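Local atomic coordinates of ORF59 (Human herpesvirus 8, PDB entry 3HSL), a protein that acts as the polymerase accessory subunit in viral lytic DNA replication, raising the processivity of the viral DNA polymerase, probably as a sliding clamp. Residues F10-R15 with V75-G80; K191-V196 with V252-L257. All coordinates share one frame; numbering follows the deposited sequence.

Contact 1 (F10-R15 with V75-G80); sequences FHYGVR and VGHTEG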
ATOM      1  N   PHE A  10       0.721  -2.920  31.894  1.00 38.36           N
ATOM      2  CA  PHE A  10      -0.287  -2.445  30.932  1.00 37.87           C
ATOM      3  C   PHE A  10      -1.005  -1.215  31.528  1.00 36.70           C
ATOM      4  O   PHE A  10      -2.156  -1.322  31.961  1.00 36.44           O
ATOM      5  CB  PHE A  10      -1.301  -3.591  30.787  1.00 38.71           C
ATOM      6  CG  PHE A  10      -2.282  -3.447  29.647  1.00 40.28           C
ATOM      7  CD1 PHE A  10      -2.162  -4.268  28.524  1.00 41.05           C
ATOM      8  CD2 PHE A  10      -3.318  -2.503  29.694  1.00 40.83           C
ATOM      9  CE1 PHE A  10      -3.058  -4.155  27.461  1.00 42.54           C
ATOM     10  CE2 PHE A  10      -4.221  -2.374  28.643  1.00 41.85           C
ATOM     11  CZ  PHE A  10      -4.097  -3.200  27.518  1.00 42.90           C
ATOM     12  N   HIS A  11      -0.355  -0.053  31.558  1.00 35.49           N
ATOM     13  CA  HIS A  11      -1.004   1.109  32.189  1.00 34.54           C
ATOM     14  C   HIS A  11      -2.345   1.672  31.639  1.00 32.65           C
ATOM     15  O   HIS A  11      -3.171   2.142  32.432  1.00 32.73           O
ATOM     16  CB  HIS A  11      -0.013   2.226  32.620  1.00 35.41           C
ATOM     17  CG  HIS A  11       0.802   2.799  31.502  1.00 37.77           C
ATOM     18  ND1 HIS A  11       0.305   3.731  30.616  1.00 38.45           N
ATOM     19  CD2 HIS A  11       2.085   2.575  31.130  1.00 39.05           C
ATOM     20  CE1 HIS A  11       1.242   4.054  29.743  1.00 38.52           C
ATOM     21  NE2 HIS A  11       2.333   3.367  30.033  1.00 39.24           N
ATOM     22  N   TYR A  12      -2.569   1.631  30.324  1.00 30.38           N
ATOM     23  CA  TYR A  12      -3.814   2.203  29.769  1.00 28.49           C
ATOM     24  C   TYR A  12      -4.193   1.687  28.391  1.00 27.58           C
ATOM     25  O   TYR A  12      -3.391   1.708  27.466  1.00 27.68           O
ATOM     26  CB  TYR A  12      -3.706   3.737  29.725  1.00 27.84           C
ATOM     27  CG  TYR A  12      -4.948   4.493  29.291  1.00 25.89           C
ATOM     28  CD1 TYR A  12      -5.953   4.786  30.202  1.00 25.52           C
ATOM     29  CD2 TYR A  12      -5.116   4.920  27.977  1.00 25.18           C
ATOM     30  CE1 TYR A  12      -7.097   5.481  29.821  1.00 24.86           C
ATOM     31  CE2 TYR A  12      -6.258   5.616  27.582  1.00 24.33           C
ATOM     32  CZ  TYR A  12      -7.247   5.893  28.514  1.00 24.37           C
ATOM     33  OH  TYR A  12      -8.388   6.580  28.157  1.00 23.54           O
ATOM     34  N   GLY A  13      -5.432   1.229  28.270  1.00 26.60           N
ATOM     35  CA  GLY A  13      -5.952   0.695  27.024  1.00 25.78           C
ATOM     36  C   GLY A  13      -7.303   1.277  26.683  1.00 25.33           C
ATOM     37  O   GLY A  13      -8.006   1.786  27.548  1.00 25.88           O
ATOM     38  N   VAL A  14      -7.670   1.202  25.412  1.00 24.75           N
ATOM     39  CA  VAL A  14      -8.932   1.738  24.956  1.00 24.04           C
ATOM     40  C   VAL A  14      -9.513   0.872  23.830  1.00 23.52           C
ATOM     41  O   VAL A  14      -8.768   0.346  22.994  1.00 23.50           O
ATOM     42  CB  VAL A  14      -8.731   3.205  24.481  1.00 24.23           C
ATOM     43  CG1 VAL A  14      -7.858   3.266  23.217  1.00 23.79           C
ATOM     44  CG2 VAL A  14     -10.046   3.875  24.225  1.00 24.64           C
ATOM     45  N   ARG A  15     -10.835   0.727  23.823  1.00 23.02           N
ATOM     46  CA  ARG A  15     -11.542  -0.010  22.794  1.00 23.27           C
ATOM     47  C   ARG A  15     -11.996   1.041  21.788  1.00 23.05           C
ATOM     48  O   ARG A  15     -12.550   2.082  22.171  1.00 23.06           O
ATOM     49  CB  ARG A  15     -12.751  -0.753  23.356  1.00 24.02           C
ATOM     50  CG  ARG A  15     -13.674  -1.327  22.269  1.00 27.47           C
ATOM     51  CD  ARG A  15     -14.997  -1.840  22.851  1.00 32.45           C
ATOM     52  NE  ARG A  15     -16.027  -2.084  21.825  1.00 35.13           N
ATOM     53  CZ  ARG A  15     -16.858  -1.151  21.339  1.00 36.05           C
ATOM     54  NH1 ARG A  15     -16.804   0.111  21.767  1.00 35.63           N
ATOM     55  NH2 ARG A  15     -17.755  -1.478  20.413  1.00 36.54           N
ATOM     56  N   VAL A  75     -11.402  -1.107  31.802  1.00 38.01           N
ATOM     57  CA  VAL A  75     -11.396  -1.075  33.275  1.00 39.58           C
ATOM     58  C   VAL A  75     -10.063  -1.555  33.856  1.00 40.65           C
ATOM     59  O   VAL A  75      -9.428  -2.472  33.307  1.00 40.56           O
ATOM     60  CB  VAL A  75     -12.587  -1.858  33.917  1.00 39.57           C
ATOM     61  CG1 VAL A  75     -13.923  -1.192  33.557  1.00 39.66           C
ATOM     62  CG2 VAL A  75     -12.568  -3.354  33.538  1.00 39.13           C
ATOM     63  N   GLY A  76      -9.659  -0.920  34.961  1.00 41.70           N
ATOM     64  CA  GLY A  76      -8.412  -1.249  35.651  1.00 42.84           C
ATOM     65  C   GLY A  76      -7.164  -0.488  35.214  1.00 43.71           C
ATOM     66  O   GLY A  76      -6.045  -0.960  35.440  1.00 43.77           O
ATOM     67  N   HIS A  77      -7.337   0.680  34.590  1.00 44.40           N
ATOM     68  CA  HIS A  77      -6.187   1.484  34.167  1.00 44.91           C
ATOM     69  C   HIS A  77      -5.654   2.246  35.382  1.00 45.94           C
ATOM     70  O   HIS A  77      -6.433   2.834  36.141  1.00 46.27           O
ATOM     71  CB  HIS A  77      -6.523   2.412  33.000  1.00 44.48           C
ATOM     72  CG  HIS A  77      -7.634   3.378  33.276  1.00 43.41           C
ATOM     73  ND1 HIS A  77      -7.430   4.587  33.904  1.00 42.60           N
ATOM     74  CD2 HIS A  77      -8.959   3.314  33.005  1.00 43.09           C
ATOM     75  CE1 HIS A  77      -8.581   5.225  34.010  1.00 42.53           C
ATOM     76  NE2 HIS A  77      -9.526   4.476  33.472  1.00 42.46           N
ATOM     77  N   THR A  78      -4.332   2.230  35.559  1.00 46.72           N
ATOM     78  CA  THR A  78      -3.675   2.884  36.713  1.00 47.29           C
ATOM     79  C   THR A  78      -3.883   4.396  36.875  1.00 47.47           C
ATOM     80  O   THR A  78      -4.221   4.862  37.967  1.00 47.50           O
ATOM     81  CB  THR A  78      -2.163   2.518  36.808  1.00 47.45           C
ATOM     82  OG1 THR A  78      -1.523   2.773  35.550  1.00 47.42           O
ATOM     83  CG2 THR A  78      -1.984   1.034  37.158  1.00 47.79           C
ATOM     84  N   GLU A  79      -3.680   5.141  35.790  1.00 47.64           N
ATOM     85  CA  GLU A  79      -3.814   6.607  35.781  1.00 47.89           C
ATOM     86  C   GLU A  79      -5.177   7.121  35.279  1.00 47.67           C
ATOM     87  O   GLU A  79      -5.440   7.128  34.065  1.00 47.73           O
ATOM     88  CB  GLU A  79      -2.665   7.221  34.961  1.00 48.16           C
ATOM     89  CG  GLU A  79      -2.567   6.714  33.500  1.00 48.69           C
ATOM     90  CD  GLU A  79      -1.362   7.274  32.757  1.00 49.16           C
ATOM     91  OE1 GLU A  79      -0.468   7.854  33.416  1.00 50.01           O
ATOM     92  OE2 GLU A  79      -1.304   7.135  31.517  1.00 48.03           O
ATOM     93  N   GLY A  80      -6.033   7.550  36.212  1.00 47.03           N
ATOM     94  CA  GLY A  80      -7.371   8.056  35.860  1.00 46.24           C
ATOM     95  C   GLY A  80      -7.776   9.438  36.362  1.00 45.47           C
ATOM     96  O   GLY A  80      -6.970  10.156  36.965  1.00 45.62           O
TER

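Contact 2 (K191-V196 with V252-L257); sequences KEDQTV and VSLESL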
ATOM      1  N   LYS A 191       7.036  24.589 -10.248  1.00 33.20           N
ATOM      2  CA  LYS A 191       7.720  23.401  -9.713  1.00 33.30           C
ATOM      3  C   LYS A 191       8.072  23.737  -8.265  1.00 33.12           C
ATOM      4  O   LYS A 191       7.879  22.919  -7.359  1.00 33.00           O
ATOM      5  CB  LYS A 191       8.990  23.039 -10.497  1.00 33.54           C
ATOM      6  CG  LYS A 191       8.846  22.898 -12.027  1.00 34.30           C
ATOM      7  CD  LYS A 191       8.548  24.243 -12.719  1.00 33.78           C
ATOM      8  CE  LYS A 191       8.393  24.062 -14.214  1.00 33.76           C
ATOM      9  NZ  LYS A 191       8.060  25.352 -14.867  1.00 34.21           N
ATOM     10  N   GLU A 192       8.585  24.954  -8.070  1.00 32.88           N
ATOM     11  CA  GLU A 192       8.975  25.447  -6.752  1.00 32.51           C
ATOM     12  C   GLU A 192       7.813  26.170  -6.047  1.00 31.57           C
ATOM     13  O   GLU A 192       6.912  26.721  -6.698  1.00 31.28           O
ATOM     14  CB  GLU A 192      10.202  26.365  -6.841  1.00 33.07           C
ATOM     15  CG  GLU A 192      10.821  26.624  -5.472  1.00 34.98           C
ATOM     16  CD  GLU A 192      11.319  25.324  -4.825  1.00 36.19           C
ATOM     17  OE1 GLU A 192      12.145  24.622  -5.463  1.00 36.10           O
ATOM     18  OE2 GLU A 192      10.884  25.013  -3.683  1.00 36.12           O
ATOM     19  N   ASP A 193       7.848  26.162  -4.714  1.00 30.64           N
ATOM     20  CA  ASP A 193       6.799  26.790  -3.922  1.00 29.65           C
ATOM     21  C   ASP A 193       7.015  28.298  -3.839  1.00 28.75           C
ATOM     22  O   ASP A 193       8.129  28.797  -4.016  1.00 28.73           O
ATOM     23  CB  ASP A 193       6.727  26.186  -2.516  1.00 29.69           C
ATOM     24  CG  ASP A 193       5.416  26.502  -1.815  1.00 29.63           C
ATOM     25  OD1 ASP A 193       4.377  26.505  -2.504  1.00 29.96           O
ATOM     26  OD2 ASP A 193       5.412  26.741  -0.590  1.00 29.52           O
ATOM     27  N   GLN A 194       5.932  29.017  -3.569  1.00 27.55           N
ATOM     28  CA  GLN A 194       5.971  30.457  -3.472  1.00 26.26           C
ATOM     29  C   GLN A 194       5.185  30.829  -2.227  1.00 24.63           C
ATOM     30  O   GLN A 194       4.478  29.996  -1.664  1.00 24.19           O
ATOM     31  CB  GLN A 194       5.287  31.069  -4.695  1.00 26.48           C
ATOM     32  CG  GLN A 194       5.690  30.437  -6.020  1.00 27.38           C
ATOM     33  CD  GLN A 194       5.074  31.131  -7.221  1.00 28.38           C
ATOM     34  OE1 GLN A 194       4.326  30.517  -7.981  1.00 29.08           O
ATOM     35  NE2 GLN A 194       5.378  32.416  -7.394  1.00 28.61           N
ATOM     36  N   THR A 195       5.303  32.079  -1.789  1.00 23.04           N
ATOM     37  CA  THR A 195       4.541  32.482  -0.626  1.00 21.24           C
ATOM     38  C   THR A 195       3.348  33.265  -1.204  1.00 20.13           C
ATOM     39  O   THR A 195       3.524  34.091  -2.095  1.00 19.55           O
ATOM     40  CB  THR A 195       5.352  33.363   0.372  1.00 20.66           C
ATOM     41  OG1 THR A 195       5.265  34.737   0.018  1.00 18.49           O
ATOM     42  CG2 THR A 195       6.807  32.905   0.501  1.00 19.91           C
ATOM     43  N   VAL A 196       2.143  33.002  -0.703  1.00 19.12           N
ATOM     44  CA  VAL A 196       0.967  33.714  -1.180  1.00 18.10           C
ATOM     45  C   VAL A 196       0.563  34.624  -0.045  1.00 17.50           C
ATOM     46  O   VAL A 196       0.512  34.181   1.104  1.00 17.64           O
ATOM     47  CB  VAL A 196      -0.234  32.801  -1.367  1.00 18.22           C
ATOM     48  CG1 VAL A 196      -1.254  33.498  -2.257  1.00 17.27           C
ATOM     49  CG2 VAL A 196       0.167  31.512  -2.014  1.00 18.82           C
ATOM     50  N   VAL A 252       1.320  32.834   3.526  1.00 19.95           N
ATOM     51  CA  VAL A 252       1.477  31.414   3.715  1.00 20.06           C
ATOM     52  C   VAL A 252       2.020  30.696   2.491  1.00 20.28           C
ATOM     53  O   VAL A 252       2.146  31.292   1.404  1.00 20.32           O
ATOM     54  CB  VAL A 252       0.103  30.809   4.042  1.00 20.01           C
ATOM     55  CG1 VAL A 252      -0.518  31.544   5.223  1.00 20.15           C
ATOM     56  CG2 VAL A 252      -0.803  30.926   2.850  1.00 18.63           C
ATOM     57  N   SER A 253       2.340  29.414   2.678  1.00 20.16           N
ATOM     58  CA  SER A 253       2.853  28.587   1.597  1.00 20.45           C
ATOM     59  C   SER A 253       1.763  28.202   0.623  1.00 20.92           C
ATOM     60  O   SER A 253       0.702  27.718   1.036  1.00 20.54           O
ATOM     61  CB  SER A 253       3.441  27.307   2.142  1.00 20.53           C
ATOM     62  OG  SER A 253       3.695  26.427   1.067  1.00 21.06           O
ATOM     63  N   LEU A 254       2.034  28.418  -0.666  1.00 21.47           N
ATOM     64  CA  LEU A 254       1.099  28.086  -1.735  1.00 22.21           C
ATOM     65  C   LEU A 254       0.751  26.608  -1.763  1.00 23.66           C
ATOM     66  O   LEU A 254      -0.426  26.285  -1.889  1.00 24.28           O
ATOM     67  CB  LEU A 254       1.631  28.508  -3.099  1.00 22.12           C
ATOM     68  CG  LEU A 254       0.710  28.262  -4.306  1.00 22.06           C
ATOM     69  CD1 LEU A 254      -0.646  28.966  -4.178  1.00 22.03           C
ATOM     70  CD2 LEU A 254       1.395  28.660  -5.596  1.00 20.74           C
ATOM     71  N   GLU A 255       1.751  25.719  -1.651  1.00 24.68           N
ATOM     72  CA  GLU A 255       1.488  24.271  -1.634  1.00 25.51           C
ATOM     73  C   GLU A 255       0.547  23.950  -0.493  1.00 25.39           C
ATOM     74  O   GLU A 255      -0.441  23.228  -0.676  1.00 26.15           O
ATOM     75  CB  GLU A 255       2.739  23.426  -1.410  1.00 26.43           C
ATOM     76  CG  GLU A 255       3.815  23.428  -2.498  1.00 28.93           C
ATOM     77  CD  GLU A 255       4.965  22.463  -2.158  1.00 30.56           C
ATOM     78  OE1 GLU A 255       4.764  21.567  -1.281  1.00 28.95           O
ATOM     79  OE2 GLU A 255       6.056  22.616  -2.776  1.00 31.36           O
ATOM     80  N   SER A 256       0.860  24.488   0.684  1.00 24.55           N
ATOM     81  CA  SER A 256       0.027  24.250   1.849  1.00 24.14           C
ATOM     82  C   SER A 256      -1.395  24.748   1.626  1.00 23.71           C
ATOM     83  O   SER A 256      -2.343  24.099   2.039  1.00 24.02           O
ATOM     84  CB  SER A 256       0.632  24.877   3.102  1.00 24.10           C
ATOM     85  OG  SER A 256       1.856  24.239   3.437  1.00 24.69           O
ATOM     86  N   LEU A 257      -1.542  25.893   0.969  1.00 23.01           N
ATOM     87  CA  LEU A 257      -2.860  26.459   0.739  1.00 22.27           C
ATOM     88  C   LEU A 257      -3.700  25.579  -0.175  1.00 21.85           C
ATOM     89  O   LEU A 257      -4.839  25.283   0.154  1.00 21.61           O
ATOM     90  CB  LEU A 257      -2.761  27.904   0.235  1.00 22.26           C
ATOM     91  CG  LEU A 257      -4.054  28.699  -0.017  1.00 22.31           C
ATOM     92  CD1 LEU A 257      -4.995  28.704   1.185  1.00 22.88           C
ATOM     93  CD2 LEU A 257      -3.738  30.118  -0.423  1.00 21.39           C
TER

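Contact 1 (F10-R15 with V75-G80)
CB of His77 points toward segment 10-15, lying 3.4 Å from His11 O, just ahead of strand 12-16, and 3.7 Å from Tyr12 CD1. One atom further out, CG is 3.8 Å from the same Tyr12 CD1. Chi1 of 59° puts this CG between the backbone N and carbonyl carbon of His77. The imidazole then offers a face to Tyr12, whose CE1 stands 4.1 Å above the His77 ring plane, over its centre. The pair is a T-shaped (edge-to-face) stack with planes at 75°; the two side chains run side by side. ND1 of His77 lies at the edge of the Tyr12 ring, in its plane, and donates a weak hydrogen bond within its own loop, to Glu79 O, which may help to set the imidazole's rotation; Gly80 CA is at the imidazole edge.

In the five-stranded antiparallel sheet of this clamp-family protein, strand 12-16 runs between strands 71-73 and 108-116. The loop leaving strand 71-73 thus folds back beside the start of its neighbour. Tyr12 also touches Phe115 and Pro73 on the two flanking strands and Phe86 of strand 83-89, while its OH is hydrogen-bonded to Ala46 O. Thr78 N reaches His11 O in a weak, bent bond (3.3 Å, 135°), and Thr78 OG1 sits beside His11 CB. Extended beyond CG, Glu79 brings OE2 to 3.9 Å from His11 ND1.

Contact 2 (K191-V196 with V252-L257)
Val196 and Leu254 meet through methyl groups, Val196 CG2 lying 3.4 Å from Leu254 CD1 and 3.5 Å from Leu254 CB. CG2 of Val196 stands anti to its carbonyl carbon, beside the backbone N, which sets this methyl against Leu254; the two side chains cross obliquely. Leu211 of strand 206-211 touches both, and Leu185 of helix 175-186 touches Leu254, so the pair belongs to an apolar layer between sheet and helices. The backbone of Val196 forms an antiparallel hydrogen-bonded pair with Val252: Val196 N gives to Val252 O at 2.7 Å, and Val252 N returns a more bent bond to Val196 O.

Immediately after this edge pairing, strand 248-253 turns into helix 254-263, with Ser253 as N-cap, its OG accepting a weak bond from Ser256 N. The loop residues leading into strand 195-201 supply acceptors for the amides of Leu254 and Glu255. Gln194 O takes Leu254 N almost straight (3.1 Å, 166°), and Asp193 OD1 takes Glu255 N at 2.9 Å, on its syn side but 26° out of the carboxylate plane. Asp193 OD2 accepts from Ser253 OG, a bond whose modelled length is doubtful; Thr59 OG1 is hydrogen-bonded to Ser253 OG and weakly to Asp193 OD2. The helix N-terminus probably stabilises the negative charge of Asp193, whereas Glu255, its carboxylate plane turned 59° from that of Asp193 and its OE2 4.2 Å from Asp193 OD1, should oppose it. Glu255 CB and CG lie against Asp193 OD1, the oxygen that receives Glu255 N.

Contact 1 is a surface contact, far out from the centre of the chain; contact 2 is partly buried, with five of its nine touching residues buried. Their centres are 43 Å apart, on opposite sides of the chain's centre, and they share no strand or helix. Contact 1 holds a loop against the start of a strand, with an aromatic pair and one weak backbone bond. Contact 2 joins two paired strands at the point where one becomes a helix, and relies on regular backbone bonds, a carboxylate at the helix start and aliphatic contacts. The surface buried follows suit: 258 Å² for contact 1 against 407 Å² for contact 2.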